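LysR family transcriptional regulator (Vibrio vulnificus, PDB 5FHK) probably acts as a sequence-specific DNA-binding transcriptional regulator of virulence genes, the chain here being its LysR-type regulatory (substrate-binding) domain without the DNA-binding part. Local coordinates at residues A[192-195]-A[196-200]. Numbering follows the deposited sequence.
Sequences EKVR and LFIDY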
loop_
_atom_site.group_PDB
_atom_site.type_symbol
_atom_site.label_atom_id
_atom_site.label_comp_id
_atom_site.label_asym_id
_atom_site.label_seq_id
_atom_site.Cartn_x
_atom_site.Cartn_y
_atom_site.Cartn_z
ATOM N N GLU A 192 -1.860 -16.947 -25.652
ATOM C CA GLU A 192 -1.908 -18.143 -24.809
ATOM C C GLU A 192 -1.574 -17.828 -23.351
ATOM O O GLU A 192 -2.235 -18.329 -22.434
ATOM C CB GLU A 192 -0.935 -19.190 -25.356
ATOM C CG GLU A 192 -0.803 -20.501 -24.546
ATOM C CD GLU A 192 0.202 -21.482 -25.179
ATOM O OE1 GLU A 192 1.365 -21.560 -24.697
ATOM O OE2 GLU A 192 -0.164 -22.148 -26.182
ATOM N N LYS A 193 -0.534 -17.029 -23.118
ATOM C CA LYS A 193 -0.155 -16.699 -21.747
ATOM C C LYS A 193 -1.291 -15.978 -21.028
ATOM O O LYS A 193 -1.593 -16.278 -19.868
ATOM C CB LYS A 193 1.132 -15.874 -21.744
ATOM C CG LYS A 193 2.344 -16.703 -22.098
ATOM C CD LYS A 193 3.656 -15.949 -21.883
ATOM C CE LYS A 193 3.812 -14.802 -22.877
ATOM N NZ LYS A 193 4.797 -15.160 -23.966
ATOM N N VAL A 194 -1.984 -15.083 -21.727
ATOM C CA VAL A 194 -3.124 -14.399 -21.128
ATOM C C VAL A 194 -4.277 -15.368 -20.920
ATOM O O VAL A 194 -4.950 -15.356 -19.882
ATOM C CB VAL A 194 -3.519 -13.205 -22.005
ATOM C CG1 VAL A 194 -4.872 -12.628 -21.569
ATOM C CG2 VAL A 194 -2.421 -12.178 -21.940
ATOM N N ARG A 195 -4.507 -16.236 -21.894
ATOM C CA ARG A 195 -5.549 -17.240 -21.778
ATOM C C ARG A 195 -5.280 -18.189 -20.617
ATOM O O ARG A 195 -6.196 -18.550 -19.870
ATOM C CB ARG A 195 -5.638 -17.983 -23.112
ATOM C CG ARG A 195 -6.277 -19.339 -23.069
ATOM C CD ARG A 195 -6.108 -20.068 -24.420
ATOM N NE ARG A 195 -5.027 -21.045 -24.388
ATOM C CZ ARG A 195 -4.924 -22.013 -23.480
ATOM N NH1 ARG A 195 -5.829 -22.139 -22.512
ATOM N NH2 ARG A 195 -3.912 -22.856 -23.541
ATOM N N LEU A 196 -4.024 -18.600 -20.437
ATOM C CA LEU A 196 -3.726 -19.492 -19.328
ATOM C C LEU A 196 -4.007 -18.800 -18.007
ATOM O O LEU A 196 -4.517 -19.419 -17.060
ATOM C CB LEU A 196 -2.283 -19.968 -19.422
ATOM C CG LEU A 196 -2.214 -21.187 -20.346
ATOM C CD1 LEU A 196 -0.790 -21.607 -20.598
ATOM C CD2 LEU A 196 -3.000 -22.359 -19.749
ATOM N N PHE A 197 -3.741 -17.498 -17.946
ATOM C CA PHE A 197 -3.970 -16.762 -16.713
ATOM C C PHE A 197 -5.453 -16.727 -16.387
ATOM O O PHE A 197 -5.864 -17.054 -15.272
ATOM C CB PHE A 197 -3.397 -15.349 -16.838
ATOM C CG PHE A 197 -3.659 -14.499 -15.656
ATOM C CD1 PHE A 197 -2.995 -14.724 -14.468
ATOM C CD2 PHE A 197 -4.597 -13.481 -15.711
ATOM C CE1 PHE A 197 -3.262 -13.927 -13.364
ATOM C CE2 PHE A 197 -4.862 -12.707 -14.629
ATOM C CZ PHE A 197 -4.200 -12.913 -13.458
ATOM N N ILE A 198 -6.274 -16.416 -17.388
ATOM C CA ILE A 198 -7.705 -16.260 -17.164
ATOM C C ILE A 198 -8.330 -17.570 -16.711
ATOM O O ILE A 198 -9.258 -17.582 -15.895
ATOM C CB ILE A 198 -8.369 -15.731 -18.447
ATOM C CG1 ILE A 198 -8.113 -14.226 -18.576
ATOM C CG2 ILE A 198 -9.836 -16.043 -18.456
ATOM C CD1 ILE A 198 -8.183 -13.711 -20.015
ATOM N N ASP A 199 -7.875 -18.691 -17.274
ATOM C CA ASP A 199 -8.411 -19.974 -16.849
ATOM C C ASP A 199 -7.972 -20.307 -15.433
ATOM O O ASP A 199 -8.742 -20.897 -14.669
ATOM C CB ASP A 199 -7.971 -21.083 -17.812
ATOM C CG ASP A 199 -8.740 -21.055 -19.134
ATOM O OD1 ASP A 199 -9.840 -20.433 -19.207
ATOM O OD2 ASP A 199 -8.238 -21.672 -20.106
ATOM N N TYR A 200 -6.724 -19.984 -15.078
ATOM C CA TYR A 200 -6.295 -20.182 -13.697
ATOM C C TYR A 200 -7.232 -19.456 -12.737
ATOM O O TYR A 200 -7.703 -20.039 -11.754
ATOM C CB TYR A 200 -4.855 -19.710 -13.503
ATOM C CG TYR A 200 -4.309 -20.072 -12.134
ATOM C CD1 TYR A 200 -3.730 -21.328 -11.892
ATOM C CD2 TYR A 200 -4.401 -19.181 -11.079
ATOM C CE1 TYR A 200 -3.241 -21.658 -10.628
ATOM C CE2 TYR A 200 -3.910 -19.496 -9.847
ATOM C CZ TYR A 200 -3.335 -20.726 -9.620
ATOM O OH TYR A 200 -2.876 -20.977 -8.362
#
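Glu192 O accepts the amide of Leu196 at 2.7 Å from its N, the shortest of the four i to i+4 bonds that join 192-195 to 196-200 in one alpha-helix. The next three join the amides of Phe197, Ile198 and Asp199 to the carbonyls of Lys193, Val194 and Arg195. On the exposed side Arg195 reaches one turn forward to Asp199: its NH1 lies 3.4 Å from Asp199 OD2, a rather long salt bridge met at the guanidinium edge. The two planes stand 52° apart, so the groups do not meet as a flat bidentate pair. A bend at chi3 (100°) swings the guanidinium over Leu196 and toward Asp199; Leu196 CG lies under one of its faces, with CD2 3.9 Å from Arg195 NH2. Arginine suits this place because its flat end can rest on a hydrocarbon while its edge meets a carboxylate. Leu196 CD1 also lies alongside Glu192 CG, at 4.1 Å. On the buried side, branched Val194 and Ile198 pack one turn apart, CG1 to CD1 at 3.8 Å, and with Phe197 they form the apolar face that lays helix 192-204 against the parallel strands 9-14 and 56-60 of this periplasmic-binding-protein-like domain. Val194 touches Ile9 and Ile198 touches Val56, while the large flat ring of Phe197 suits the place where strands and helix 18-32 meet, touching Ile11, Phe58 and Leu26 and lying edge-to-face with Phe29.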